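Long-range contacts in ecdysteroid-phosphate phosphatase (Bombyx mori, PDB 3C7T), which removes the phosphate from ecdysteroid phosphates such as ecdysone 22-phosphate to release active hormone, and also has protein tyrosine phosphatase activity: residues 10-15 with 92-96; 116-122 with 165-169; 193-197 with 220-225. All blocks are in the same frame, centred on the assembly; numbering follows the deposited sequence.

Contact 1 of 3, residues 10-15 with 92-96; sequences LRHGER and RCVET. With WO4 (tungstate(VI)ion), chain E.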
ATOM      1  N   LEU A  10      13.153  -4.685 -12.446  1.00 17.83           N
ATOM      2  CA  LEU A  10      12.163  -4.524 -11.379  1.00 17.48           C
ATOM      3  C   LEU A  10      11.325  -5.791 -11.224  1.00 17.38           C
ATOM      4  O   LEU A  10      10.732  -6.259 -12.201  1.00 18.42           O
ATOM      5  CB  LEU A  10      11.273  -3.328 -11.729  1.00 17.52           C
ATOM      6  CG  LEU A  10      10.129  -2.897 -10.806  1.00 17.52           C
ATOM      7  CD1 LEU A  10      10.676  -2.348  -9.473  1.00 19.20           C
ATOM      8  CD2 LEU A  10       9.303  -1.847 -11.461  1.00 19.02           C
ATOM      9  N   ARG A  11      11.256  -6.353 -10.013  1.00 17.00           N
ATOM     10  CA  ARG A  11      10.294  -7.448  -9.761  1.00 16.77           C
ATOM     11  C   ARG A  11       8.854  -6.886  -9.708  1.00 18.09           C
ATOM     12  O   ARG A  11       8.628  -5.733  -9.295  1.00 17.77           O
ATOM     13  CB  ARG A  11      10.617  -8.193  -8.443  1.00 17.88           C
ATOM     14  CG  ARG A  11       9.821  -9.478  -8.270  1.00 17.74           C
ATOM     15  CD  ARG A  11      10.040 -10.106  -6.896  1.00 17.34           C
ATOM     16  NE  ARG A  11       9.140 -11.223  -6.702  1.00 16.91           N
ATOM     17  CZ  ARG A  11       8.706 -11.634  -5.505  1.00 19.01           C
ATOM     18  NH1 ARG A  11       9.073 -11.018  -4.379  1.00 19.74           N
ATOM     19  NH2 ARG A  11       7.861 -12.641  -5.424  1.00 20.46           N
ATOM     20  N   HIS A  12       7.883  -7.698 -10.116  1.00 16.69           N
ATOM     21  CA  HIS A  12       6.484  -7.299 -10.059  1.00 16.67           C
ATOM     22  C   HIS A  12       6.086  -6.999  -8.597  1.00 17.04           C
ATOM     23  O   HIS A  12       6.786  -7.394  -7.647  1.00 16.78           O
ATOM     24  CB  HIS A  12       5.626  -8.439 -10.593  1.00 16.02           C
ATOM     25  CG  HIS A  12       5.820  -9.714  -9.837  1.00 14.90           C
ATOM     26  ND1 HIS A  12       5.323  -9.913  -8.559  1.00 14.17           N
ATOM     27  CD2 HIS A  12       6.488 -10.845 -10.167  1.00 16.75           C
ATOM     28  CE1 HIS A  12       5.670 -11.122  -8.147  1.00 18.79           C
ATOM     29  NE2 HIS A  12       6.394 -11.697  -9.098  1.00 13.91           N
ATOM     30  N   GLY A  13       4.952  -6.314  -8.418  1.00 17.14           N
ATOM     31  CA  GLY A  13       4.460  -5.983  -7.091  1.00 16.38           C
ATOM     32  C   GLY A  13       3.702  -7.155  -6.484  1.00 17.18           C
ATOM     33  O   GLY A  13       3.691  -8.264  -7.034  1.00 16.25           O
ATOM     34  N   GLU A  14       3.061  -6.895  -5.345  1.00 15.93           N
ATOM     35  CA  GLU A  14       2.320  -7.909  -4.570  1.00 16.54           C
ATOM     36  C   GLU A  14       1.262  -8.632  -5.402  1.00 15.24           C
ATOM     37  O   GLU A  14       0.459  -7.990  -6.078  1.00 14.41           O
ATOM     38  CB  GLU A  14       1.638  -7.233  -3.368  1.00 16.80           C
ATOM     39  CG  GLU A  14       0.826  -8.184  -2.486  1.00 17.70           C
ATOM     40  CD  GLU A  14       0.191  -7.494  -1.291  1.00 23.66           C
ATOM     41  OE1 GLU A  14      -0.835  -6.781  -1.452  1.00 23.93           O
ATOM     42  OE2 GLU A  14       0.709  -7.699  -0.170  1.00 23.92           O
ATOM     43  N   ARG A  15       1.267  -9.969  -5.337  1.00 15.52           N
ATOM     44  CA  ARG A  15       0.351 -10.797  -6.142  1.00 16.30           C
ATOM     45  C   ARG A  15      -0.947 -11.129  -5.407  1.00 16.38           C
ATOM     46  O   ARG A  15      -0.914 -11.500  -4.216  1.00 16.68           O
ATOM     47  CB  ARG A  15       1.048 -12.134  -6.473  1.00 16.31           C
ATOM     48  CG  ARG A  15       2.139 -11.999  -7.524  1.00 19.31           C
ATOM     49  CD  ARG A  15       2.988 -13.235  -7.569  1.00 18.71           C
ATOM     50  NE  ARG A  15       2.272 -14.453  -7.986  1.00 20.33           N
ATOM     51  CZ  ARG A  15       2.880 -15.553  -8.449  1.00 19.74           C
ATOM     52  NH1 ARG A  15       4.203 -15.596  -8.545  1.00 22.97           N
ATOM     53  NH2 ARG A  15       2.167 -16.624  -8.829  1.00 19.92           N
ATOM     54  N   ARG A  92       0.860  -9.852 -13.891  1.00 18.19           N
ATOM     55  CA  ARG A  92       1.449  -9.095 -12.759  1.00 18.66           C
ATOM     56  C   ARG A  92       2.591  -8.166 -13.194  1.00 18.77           C
ATOM     57  O   ARG A  92       2.788  -7.080 -12.626  1.00 19.15           O
ATOM     58  CB  ARG A  92       1.908 -10.062 -11.660  1.00 18.89           C
ATOM     59  CG  ARG A  92       2.951 -11.073 -12.131  1.00 17.64           C
ATOM     60  CD  ARG A  92       3.221 -12.090 -11.035  1.00 16.52           C
ATOM     61  NE  ARG A  92       4.099 -13.215 -11.369  1.00 19.73           N
ATOM     62  CZ  ARG A  92       3.715 -14.349 -11.977  1.00 19.59           C
ATOM     63  NH1 ARG A  92       2.462 -14.516 -12.430  1.00 19.81           N
ATOM     64  NH2 ARG A  92       4.610 -15.314 -12.176  1.00 19.04           N
ATOM     65  N   CYS A  93       3.336  -8.590 -14.204  1.00 18.73           N
ATOM     66  CA  CYS A  93       4.473  -7.805 -14.698  1.00 18.89           C
ATOM     67  C   CYS A  93       4.004  -6.631 -15.560  1.00 19.14           C
ATOM     68  O   CYS A  93       4.501  -5.497 -15.430  1.00 18.40           O
ATOM     69  CB  CYS A  93       5.468  -8.694 -15.451  1.00 19.00           C
ATOM     70  SG  CYS A  93       6.009 -10.129 -14.485  1.00 22.40           S
ATOM     71  N   VAL A  94       3.056  -6.894 -16.454  1.00 19.43           N
ATOM     72  CA  VAL A  94       2.480  -5.804 -17.258  1.00 19.96           C
ATOM     73  C   VAL A  94       1.774  -4.764 -16.361  1.00 19.63           C
ATOM     74  O   VAL A  94       1.906  -3.548 -16.565  1.00 19.18           O
ATOM     75  CB  VAL A  94       1.525  -6.325 -18.349  1.00 19.94           C
ATOM     76  CG1 VAL A  94       1.080  -5.155 -19.234  1.00 21.49           C
ATOM     77  CG2 VAL A  94       2.242  -7.390 -19.212  1.00 19.16           C
ATOM     78  N   GLU A  95       1.060  -5.223 -15.341  1.00 18.96           N
ATOM     79  CA  GLU A  95       0.453  -4.268 -14.420  1.00 19.53           C
ATOM     80  C   GLU A  95       1.489  -3.513 -13.614  1.00 18.84           C
ATOM     81  O   GLU A  95       1.300  -2.332 -13.361  1.00 19.24           O
ATOM     82  CB  GLU A  95      -0.557  -4.944 -13.500  1.00 19.92           C
ATOM     83  CG  GLU A  95      -1.786  -5.496 -14.234  1.00 21.78           C
ATOM     84  CD  GLU A  95      -2.828  -6.066 -13.255  1.00 27.85           C
ATOM     85  OE1 GLU A  95      -2.438  -6.788 -12.309  1.00 29.83           O
ATOM     86  OE2 GLU A  95      -4.037  -5.809 -13.436  1.00 32.71           O
ATOM     87  N   THR A  96       2.594  -4.162 -13.247  1.00 17.75           N
ATOM     88  CA  THR A  96       3.654  -3.447 -12.543  1.00 17.47           C
ATOM     89  C   THR A  96       4.208  -2.348 -13.459  1.00 17.49           C
ATOM     90  O   THR A  96       4.480  -1.220 -13.020  1.00 17.00           O
ATOM     91  CB  THR A  96       4.737  -4.392 -12.068  1.00 18.23           C
ATOM     92  OG1 THR A  96       4.123  -5.371 -11.216  1.00 14.77           O
ATOM     93  CG2 THR A  96       5.861  -3.616 -11.268  1.00 19.15           C
TER
HETATM   94  W   WO4 E   1       7.517 -13.913  -9.086  1.00 20.56           W
HETATM   95  O1  WO4 E   1       9.135 -12.874  -8.885  1.00 20.07           O
HETATM   96  O2  WO4 E   1       8.332 -15.724  -9.013  1.00 18.66           O
HETATM   97  O3  WO4 E   1       6.193 -14.028  -7.612  1.00 13.35           O
HETATM   98  O4  WO4 E   1       6.671 -13.916 -10.859  1.00 18.26           O
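His12 and Cys93 bring the two backbones together, their CA atoms 5.1 Å apart, where the loop leaving strand 5-11 passes the first turns of helix 91-104. One hydrogen bond joins the segments directly: Gly13 N gives its proton to Thr96 OG1 over 3.1 Å. That hydroxyl in turn donates to Arg92 O, which also takes the helical bond from Thr96 N; the hydroxyl oxygen therefore accepts one bond from the loop and donates another within the helix.

The His12 ring is fixed in several ways. With chi1 at 58°, CG sits between the backbone N and the carbonyl carbon, and ND1 donates to Gly13 O almost straight (172°), in the plane of the ring. This directs NE2 to the tungsten atom, 2.5 Å away. Arg92 CD lies over the centre of one ring face, 3.6 Å from the centroid, a CH-pi contact, while Arg11 CG lies across the opposite face nearer the rim. Beyond CD, the Arg92 guanidinium stands almost perpendicular to the ring and stacks on that of Arg15, planes 18° apart. Arg15 NH1 and Arg11 NH2 share tungstate O3, and Arg11 NE binds O1.

This is the Arg-His-Gly signature of the histidine phosphatase superfamily. His12 is the residue phosphorylated on its tele nitrogen, and tungsten on NE2 occupies the place expected of phosphorus in that intermediate. Three guanidinium groups around the oxyanion would probably offset its negative charge. The anion at the edge of both planes, taking NH1 of Arg15 on O3 and NE and NH2 of Arg92 on O4, probably lets these like charges stack.

Contact 2 of 3, residues 116-122 with 165-169; sequences PGLFEFK and FFKRG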
ATOM      1  N   PRO A 116       8.100 -11.915 -24.259  1.00 25.23           N
ATOM      2  CA  PRO A 116       8.143 -13.271 -23.684  1.00 24.89           C
ATOM      3  C   PRO A 116       9.555 -13.739 -23.297  1.00 24.32           C
ATOM      4  O   PRO A 116       9.711 -14.644 -22.462  1.00 25.60           O
ATOM      5  CB  PRO A 116       7.534 -14.140 -24.799  1.00 25.25           C
ATOM      6  CG  PRO A 116       6.690 -13.160 -25.591  1.00 25.12           C
ATOM      7  CD  PRO A 116       7.480 -11.902 -25.600  1.00 24.95           C
ATOM      8  N   GLY A 117      10.581 -13.103 -23.850  1.00 24.81           N
ATOM      9  CA  GLY A 117      11.955 -13.413 -23.452  1.00 24.58           C
ATOM     10  C   GLY A 117      12.143 -13.243 -21.955  1.00 24.33           C
ATOM     11  O   GLY A 117      12.957 -13.930 -21.352  1.00 24.81           O
ATOM     12  N   LEU A 118      11.359 -12.342 -21.361  1.00 23.29           N
ATOM     13  CA  LEU A 118      11.454 -12.028 -19.936  1.00 23.23           C
ATOM     14  C   LEU A 118      10.656 -12.959 -19.022  1.00 23.21           C
ATOM     15  O   LEU A 118      10.754 -12.844 -17.794  1.00 22.65           O
ATOM     16  CB  LEU A 118      11.037 -10.556 -19.706  1.00 22.74           C
ATOM     17  CG  LEU A 118      11.894  -9.481 -20.407  1.00 23.94           C
ATOM     18  CD1 LEU A 118      11.320  -8.115 -20.105  1.00 24.66           C
ATOM     19  CD2 LEU A 118      13.373  -9.565 -19.995  1.00 23.46           C
ATOM     20  N   PHE A 119       9.880 -13.885 -19.592  1.00 23.47           N
ATOM     21  CA  PHE A 119       9.066 -14.772 -18.744  1.00 23.38           C
ATOM     22  C   PHE A 119       9.933 -15.672 -17.842  1.00 23.53           C
ATOM     23  O   PHE A 119      11.057 -16.045 -18.200  1.00 23.39           O
ATOM     24  CB  PHE A 119       8.038 -15.578 -19.565  1.00 22.66           C
ATOM     25  CG  PHE A 119       7.021 -16.306 -18.715  1.00 23.56           C
ATOM     26  CD1 PHE A 119       6.100 -15.601 -17.956  1.00 23.33           C
ATOM     27  CD2 PHE A 119       6.993 -17.708 -18.688  1.00 24.13           C
ATOM     28  CE1 PHE A 119       5.165 -16.274 -17.157  1.00 24.10           C
ATOM     29  CE2 PHE A 119       6.055 -18.397 -17.902  1.00 26.80           C
ATOM     30  CZ  PHE A 119       5.141 -17.677 -17.136  1.00 25.38           C
ATOM     31  N   GLU A 120       9.394 -15.998 -16.657  1.00 23.91           N
ATOM     32  CA  GLU A 120      10.069 -16.813 -15.665  1.00 24.28           C
ATOM     33  C   GLU A 120      10.418 -18.199 -16.226  1.00 24.81           C
ATOM     34  O   GLU A 120       9.945 -18.587 -17.294  1.00 24.75           O
ATOM     35  CB  GLU A 120       9.169 -16.967 -14.433  1.00 24.69           C
ATOM     36  CG  GLU A 120       7.957 -17.869 -14.664  1.00 26.03           C
ATOM     37  CD  GLU A 120       7.045 -17.967 -13.448  1.00 30.39           C
ATOM     38  OE1 GLU A 120       7.299 -17.239 -12.450  1.00 29.59           O
ATOM     39  OE2 GLU A 120       6.084 -18.793 -13.490  1.00 34.42           O
ATOM     40  N   PHE A 121      11.254 -18.923 -15.493  1.00 25.04           N
ATOM     41  CA  PHE A 121      11.666 -20.274 -15.855  1.00 25.82           C
ATOM     42  C   PHE A 121      10.466 -21.213 -15.868  1.00 26.72           C
ATOM     43  O   PHE A 121       9.715 -21.294 -14.887  1.00 24.88           O
ATOM     44  CB  PHE A 121      12.745 -20.719 -14.850  1.00 25.22           C
ATOM     45  CG  PHE A 121      13.248 -22.127 -15.031  1.00 27.89           C
ATOM     46  CD1 PHE A 121      13.331 -22.728 -16.291  1.00 28.12           C
ATOM     47  CD2 PHE A 121      13.705 -22.833 -13.916  1.00 28.93           C
ATOM     48  CE1 PHE A 121      13.811 -24.020 -16.420  1.00 29.12           C
ATOM     49  CE2 PHE A 121      14.187 -24.115 -14.043  1.00 29.38           C
ATOM     50  CZ  PHE A 121      14.245 -24.706 -15.301  1.00 30.43           C
ATOM     51  N   LYS A 122      10.295 -21.911 -16.990  1.00 27.81           N
ATOM     52  CA  LYS A 122       9.313 -22.984 -17.122  1.00 30.24           C
ATOM     53  C   LYS A 122       9.925 -24.334 -16.721  1.00 31.33           C
ATOM     54  O   LYS A 122      10.445 -25.070 -17.577  1.00 31.37           O
ATOM     55  CB  LYS A 122       8.785 -23.041 -18.560  1.00 30.19           C
ATOM     56  CG  LYS A 122       8.091 -21.759 -19.012  1.00 30.75           C
ATOM     57  CD  LYS A 122       7.613 -21.866 -20.446  1.00 31.95           C
ATOM     58  CE  LYS A 122       8.776 -21.796 -21.439  1.00 34.58           C
ATOM     59  NZ  LYS A 122       8.363 -22.376 -22.753  1.00 36.42           N
ATOM     60  N   PHE A 165      16.313 -21.455 -20.634  1.00 28.84           N
ATOM     61  CA  PHE A 165      15.698 -20.332 -19.933  1.00 27.39           C
ATOM     62  C   PHE A 165      16.635 -19.136 -19.897  1.00 26.51           C
ATOM     63  O   PHE A 165      16.248 -18.030 -20.299  1.00 27.14           O
ATOM     64  CB  PHE A 165      15.235 -20.726 -18.520  1.00 26.79           C
ATOM     65  CG  PHE A 165      15.101 -19.559 -17.584  1.00 26.11           C
ATOM     66  CD1 PHE A 165      14.064 -18.637 -17.741  1.00 24.66           C
ATOM     67  CD2 PHE A 165      16.011 -19.371 -16.550  1.00 25.10           C
ATOM     68  CE1 PHE A 165      13.945 -17.544 -16.882  1.00 24.30           C
ATOM     69  CE2 PHE A 165      15.885 -18.253 -15.676  1.00 22.44           C
ATOM     70  CZ  PHE A 165      14.865 -17.358 -15.864  1.00 22.56           C
ATOM     71  N   PHE A 166      17.867 -19.347 -19.440  1.00 25.21           N
ATOM     72  CA  PHE A 166      18.797 -18.237 -19.367  1.00 25.57           C
ATOM     73  C   PHE A 166      19.169 -17.645 -20.734  1.00 26.40           C
ATOM     74  O   PHE A 166      19.403 -16.446 -20.867  1.00 25.39           O
ATOM     75  CB  PHE A 166      20.028 -18.601 -18.541  1.00 25.34           C
ATOM     76  CG  PHE A 166      19.780 -18.573 -17.058  1.00 24.91           C
ATOM     77  CD1 PHE A 166      19.543 -17.375 -16.405  1.00 26.20           C
ATOM     78  CD2 PHE A 166      19.799 -19.745 -16.319  1.00 25.52           C
ATOM     79  CE1 PHE A 166      19.308 -17.341 -15.015  1.00 25.75           C
ATOM     80  CE2 PHE A 166      19.572 -19.731 -14.932  1.00 26.75           C
ATOM     81  CZ  PHE A 166      19.326 -18.525 -14.285  1.00 25.55           C
ATOM     82  N   LYS A 167      19.196 -18.498 -21.750  1.00 26.43           N
ATOM     83  CA  LYS A 167      19.486 -18.055 -23.105  1.00 26.75           C
ATOM     84  C   LYS A 167      18.398 -17.104 -23.626  1.00 27.25           C
ATOM     85  O   LYS A 167      18.716 -16.067 -24.208  1.00 27.56           O
ATOM     86  CB  LYS A 167      19.653 -19.282 -24.018  1.00 26.89           C
ATOM     87  CG  LYS A 167      19.989 -18.988 -25.498  1.00 28.09           C
ATOM     88  CD  LYS A 167      21.242 -18.154 -25.644  1.00 31.32           C
ATOM     89  CE  LYS A 167      21.676 -18.080 -27.101  1.00 32.72           C
ATOM     90  NZ  LYS A 167      22.816 -17.161 -27.286  1.00 33.94           N
ATOM     91  N   ARG A 168      17.135 -17.490 -23.424  1.00 26.91           N
ATOM     92  CA  ARG A 168      15.945 -16.680 -23.682  1.00 27.51           C
ATOM     93  C   ARG A 168      16.125 -15.275 -23.122  1.00 27.06           C
ATOM     94  O   ARG A 168      16.024 -14.280 -23.837  1.00 26.72           O
ATOM     95  CB  ARG A 168      14.747 -17.266 -22.912  1.00 28.01           C
ATOM     96  CG  ARG A 168      13.953 -18.337 -23.577  1.00 29.37           C
ATOM     97  CD  ARG A 168      12.483 -18.184 -23.263  1.00 27.72           C
ATOM     98  NE  ARG A 168      12.070 -18.787 -21.998  1.00 28.38           N
ATOM     99  CZ  ARG A 168      11.647 -18.110 -20.926  1.00 29.04           C
ATOM    100  NH1 ARG A 168      11.597 -16.783 -20.933  1.00 27.56           N
ATOM    101  NH2 ARG A 168      11.268 -18.768 -19.843  1.00 25.86           N
ATOM    102  N   GLY A 169      16.355 -15.207 -21.810  1.00 26.46           N
ATOM    103  CA  GLY A 169      16.434 -13.923 -21.108  1.00 25.39           C
ATOM    104  C   GLY A 169      17.554 -13.039 -21.624  1.00 25.99           C
ATOM    105  O   GLY A 169      17.376 -11.826 -21.816  1.00 24.06           O
TER
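Arg168, on helix 162-179, reaches into the loop that follows strand 112-114, and its guanidinium meets a row of backbone carbonyls. In this histidine phosphatase fold the loop also carries Glu120, a residue of the tungstate pocket, so the contact joins the back of an active-site loop to a flanking helix.

The tight part is polar at one end. NH1 and NH2 of Arg168 grip Phe119 O end-on, from the same face of its carbonyl plane, with NH1 the nearer at 2.9 Å. NH2 also donates to Glu120 O at 2.9 Å, from above that carbonyl's plane. All three bonds lie close to the guanidinium plane, so the guanidinium meets both carbonyls with its edge. A bend at chi3 (-84°) helps swing it there, and a salt bridge from NH2 to Glu160 gives its charge a partner. An alanine here would remove the guanidinium and is likely to leave the carbonyls of Phe119 and Glu120 without these donors, and Glu160 without its cationic mate. Where the two segments run closest, Gly117 and Gly169 have CA atoms 5.1 Å apart, and Gly169 CA makes a CA-H...O contact with Gly117 O.

The apolar packing of Phe121 on Phe165 is close as well, with Phe121 CD1 3.5 Å from Phe165 CB, although the rings themselves are oblique, planes at 36° and centroids 5.3 Å apart. The loose side is at partly exposed Pro116, whose side chain stays 6.2 Å or more from the helix segment. Phe165 is held from other sides too, its ring edge meeting Phe119 O and its side chain packing on Ile194 of helix 193-204. Phe121 CB makes a CH-pi contact over the middle of the Phe165 ring, 3.7 Å from the centroid and 8° off the normal.

Contact 3 of 3, residues 193-197 with 220-225; sequences AITLD and RNLLKV. With WO4 (tungstate(VI)ion), chain E.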
ATOM      1  N   ALA A 193      11.510 -12.285  -9.871  1.00 22.28           N
ATOM      2  CA  ALA A 193      12.614 -12.125  -8.905  1.00 22.33           C
ATOM      3  C   ALA A 193      13.970 -12.348  -9.590  1.00 23.63           C
ATOM      4  O   ALA A 193      14.935 -11.604  -9.349  1.00 24.31           O
ATOM      5  CB  ALA A 193      12.441 -13.066  -7.718  1.00 22.67           C
ATOM      6  N   ILE A 194      13.996 -13.328 -10.499  1.00 22.92           N
ATOM      7  CA  ILE A 194      15.205 -13.740 -11.225  1.00 23.30           C
ATOM      8  C   ILE A 194      15.685 -12.688 -12.260  1.00 22.66           C
ATOM      9  O   ILE A 194      16.867 -12.673 -12.667  1.00 23.36           O
ATOM     10  CB  ILE A 194      14.949 -15.134 -11.879  1.00 23.37           C
ATOM     11  CG1 ILE A 194      16.234 -15.794 -12.402  1.00 26.05           C
ATOM     12  CG2 ILE A 194      13.872 -15.049 -12.975  1.00 23.34           C
ATOM     13  CD1 ILE A 194      17.313 -15.957 -11.368  1.00 28.25           C
ATOM     14  N   THR A 195      14.778 -11.799 -12.670  1.00 22.40           N
ATOM     15  CA  THR A 195      15.049 -10.789 -13.698  1.00 21.97           C
ATOM     16  C   THR A 195      16.233  -9.889 -13.347  1.00 22.67           C
ATOM     17  O   THR A 195      17.030  -9.500 -14.234  1.00 21.49           O
ATOM     18  CB  THR A 195      13.793  -9.941 -13.982  1.00 22.67           C
ATOM     19  OG1 THR A 195      12.761 -10.812 -14.438  1.00 21.48           O
ATOM     20  CG2 THR A 195      14.062  -8.843 -15.067  1.00 22.33           C
ATOM     21  N   LEU A 196      16.356  -9.570 -12.052  1.00 22.26           N
ATOM     22  CA  LEU A 196      17.444  -8.721 -11.580  1.00 23.46           C
ATOM     23  C   LEU A 196      18.802  -9.378 -11.830  1.00 24.10           C
ATOM     24  O   LEU A 196      19.686  -8.753 -12.430  1.00 24.67           O
ATOM     25  CB  LEU A 196      17.265  -8.340 -10.103  1.00 22.71           C
ATOM     26  CG  LEU A 196      16.272  -7.194  -9.822  1.00 23.85           C
ATOM     27  CD1 LEU A 196      14.816  -7.535 -10.190  1.00 24.71           C
ATOM     28  CD2 LEU A 196      16.354  -6.798  -8.338  1.00 21.59           C
ATOM     29  N   ASP A 197      18.959 -10.635 -11.406  1.00 24.87           N
ATOM     30  CA  ASP A 197      20.177 -11.412 -11.721  1.00 26.45           C
ATOM     31  C   ASP A 197      20.371 -11.671 -13.229  1.00 25.64           C
ATOM     32  O   ASP A 197      21.510 -11.689 -13.718  1.00 26.21           O
ATOM     33  CB  ASP A 197      20.206 -12.738 -10.960  1.00 27.39           C
ATOM     34  CG  ASP A 197      20.791 -12.598  -9.559  1.00 31.98           C
ATOM     35  OD1 ASP A 197      21.192 -11.479  -9.171  1.00 36.26           O
ATOM     36  OD2 ASP A 197      20.868 -13.631  -8.846  1.00 38.46           O
ATOM     37  N   ARG A 220      21.025 -19.189  -6.677  1.00 29.61           N
ATOM     38  CA  ARG A 220      22.169 -18.456  -6.138  1.00 29.68           C
ATOM     39  C   ARG A 220      21.846 -17.970  -4.719  1.00 28.98           C
ATOM     40  O   ARG A 220      22.672 -18.077  -3.825  1.00 29.36           O
ATOM     41  CB  ARG A 220      22.547 -17.281  -7.057  1.00 29.74           C
ATOM     42  CG  ARG A 220      23.742 -16.466  -6.577  1.00 32.17           C
ATOM     43  CD  ARG A 220      24.128 -15.410  -7.605  1.00 36.82           C
ATOM     44  NE  ARG A 220      23.276 -14.217  -7.537  1.00 40.96           N
ATOM     45  CZ  ARG A 220      23.470 -13.201  -6.696  1.00 43.10           C
ATOM     46  NH1 ARG A 220      24.477 -13.228  -5.826  1.00 43.99           N
ATOM     47  NH2 ARG A 220      22.653 -12.150  -6.720  1.00 43.47           N
ATOM     48  N   ASN A 221      20.630 -17.471  -4.511  1.00 28.09           N
ATOM     49  CA  ASN A 221      20.208 -16.998  -3.180  1.00 27.68           C
ATOM     50  C   ASN A 221      19.024 -17.781  -2.639  1.00 26.24           C
ATOM     51  O   ASN A 221      18.228 -18.315  -3.419  1.00 27.27           O
ATOM     52  CB  ASN A 221      19.856 -15.521  -3.221  1.00 28.67           C
ATOM     53  CG  ASN A 221      21.002 -14.677  -3.747  1.00 31.74           C
ATOM     54  OD1 ASN A 221      20.894 -14.068  -4.810  1.00 36.76           O
ATOM     55  ND2 ASN A 221      22.118 -14.676  -3.028  1.00 34.53           N
ATOM     56  N   LEU A 222      18.882 -17.825  -1.320  1.00 24.90           N
ATOM     57  CA  LEU A 222      17.854 -18.670  -0.723  1.00 22.73           C
ATOM     58  C   LEU A 222      16.461 -18.062  -0.823  1.00 22.42           C
ATOM     59  O   LEU A 222      15.465 -18.783  -0.930  1.00 21.80           O
ATOM     60  CB  LEU A 222      18.196 -18.954   0.737  1.00 23.28           C
ATOM     61  CG  LEU A 222      17.286 -19.915   1.509  1.00 21.57           C
ATOM     62  CD1 LEU A 222      17.162 -21.298   0.857  1.00 21.09           C
ATOM     63  CD2 LEU A 222      17.848 -20.043   2.925  1.00 21.28           C
ATOM     64  N   LEU A 223      16.404 -16.730  -0.767  1.00 22.29           N
ATOM     65  CA  LEU A 223      15.149 -15.988  -0.781  1.00 22.47           C
ATOM     66  C   LEU A 223      15.006 -15.161  -2.045  1.00 22.27           C
ATOM     67  O   LEU A 223      16.004 -14.716  -2.607  1.00 23.05           O
ATOM     68  CB  LEU A 223      15.106 -15.054   0.423  1.00 22.97           C
ATOM     69  CG  LEU A 223      15.251 -15.696   1.791  1.00 24.10           C
ATOM     70  CD1 LEU A 223      15.081 -14.612   2.826  1.00 24.64           C
ATOM     71  CD2 LEU A 223      14.199 -16.798   1.993  1.00 25.64           C
ATOM     72  N   LYS A 224      13.770 -14.977  -2.502  1.00 21.99           N
ATOM     73  CA  LYS A 224      13.491 -14.087  -3.626  1.00 21.31           C
ATOM     74  C   LYS A 224      13.650 -12.655  -3.176  1.00 21.45           C
ATOM     75  O   LYS A 224      13.323 -12.324  -2.024  1.00 21.30           O
ATOM     76  CB  LYS A 224      12.060 -14.265  -4.137  1.00 21.02           C
ATOM     77  CG  LYS A 224      11.838 -15.507  -4.935  1.00 21.93           C
ATOM     78  CD  LYS A 224      10.397 -15.633  -5.459  1.00 21.92           C
ATOM     79  CE  LYS A 224      10.315 -16.792  -6.453  1.00 24.21           C
ATOM     80  NZ  LYS A 224       8.991 -17.257  -6.925  1.00 22.85           N
ATOM     81  N   VAL A 225      14.129 -11.812  -4.087  1.00 20.63           N
ATOM     82  CA  VAL A 225      14.142 -10.368  -3.839  1.00 21.18           C
ATOM     83  C   VAL A 225      12.697  -9.909  -3.540  1.00 20.89           C
ATOM     84  O   VAL A 225      11.739 -10.530  -4.022  1.00 21.16           O
ATOM     85  CB  VAL A 225      14.761  -9.587  -5.017  1.00 21.91           C
ATOM     86  CG1 VAL A 225      16.217 -10.062  -5.264  1.00 20.53           C
ATOM     87  CG2 VAL A 225      13.927  -9.716  -6.277  1.00 20.30           C
TER
HETATM   88  W   WO4 E   1       7.517 -13.913  -9.086  1.00 20.56           W
HETATM   89  O1  WO4 E   1       9.135 -12.874  -8.885  1.00 20.07           O
HETATM   90  O2  WO4 E   1       8.332 -15.724  -9.013  1.00 18.66           O
HETATM   91  O3  WO4 E   1       6.193 -14.028  -7.612  1.00 13.35           O
HETATM   92  O4  WO4 E   1       6.671 -13.916 -10.859  1.00 18.26           O
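Ala193 and Val225 have CA atoms 5.6 Å apart, whereas at the other end of the contact Asp197 and Arg220 are separated by 9.2 Å, so the N-terminal part of helix 193-204 and the irregular segment 220-225 diverge and longer side chains must bridge the gap.

At the close end the contact is apolar. Ala193 CB fits between Lys224 CG, 3.8 Å away, and Val225 CG2, which lies against Ala193 O and reaches Leu196 CD2 more distantly. Lys224 uses its carbon chain for this packing: beyond CG every torsion is near 180°, and the straight chain runs alongside Ala193 CB until NZ meets tungstate O2 at 2.7 Å. Ala193 itself adds its backbone N, 2.6 Å from tungstate O1, so main chain and side chain approach the anion from the two segments.

At the wide end Asp197 and Arg220 form a salt bridge gripped side-on. Arg220 NE donates to OD2 of Asp197 over 2.8 Å at 159°, and NH2 donates to OD1; a second bond from NH2 to OD2 is weak. The planes are 46° apart, in keeping with OD1 being met on its syn lone pair and OD2 from above the carboxylate plane, and a bend at chi3 (80°) turns the guanidinium edge to the acid. Asn221 OD1 lies over one guanidinium face. Arg220 NH2 also donates to Ile260 O of the second subunit, whose Phe256 packs on Val225 and Leu196.

The chemistry thus divides by end: Lys224 and the Ala193 amide add two donors to the oxyanion pocket, while the Arg220 charge is matched by Asp197 beside the dimer interface.

In the fold
From the N terminus, strand 5-11 runs into the loop of contact 1, which closes 76 intervening residues by meeting helix 91-104. Contact 2 then opens after strand 112-114 and closes on helix 162-179, 42 residues on; contact 3 spans 22 residues, from helix 193-204 to the segment before strand 230-235. The three closures follow in series, neither nesting nor crossing, with centres 14 to 16 Å apart. Contacts 1 and 3 both reach the tungstate, and Glu120 of contact 2 also touches it, beside Arg92. Together they tie the ends of the central mixed sheet's strands to surrounding helices and loops, with the phosphatase pocket where they converge.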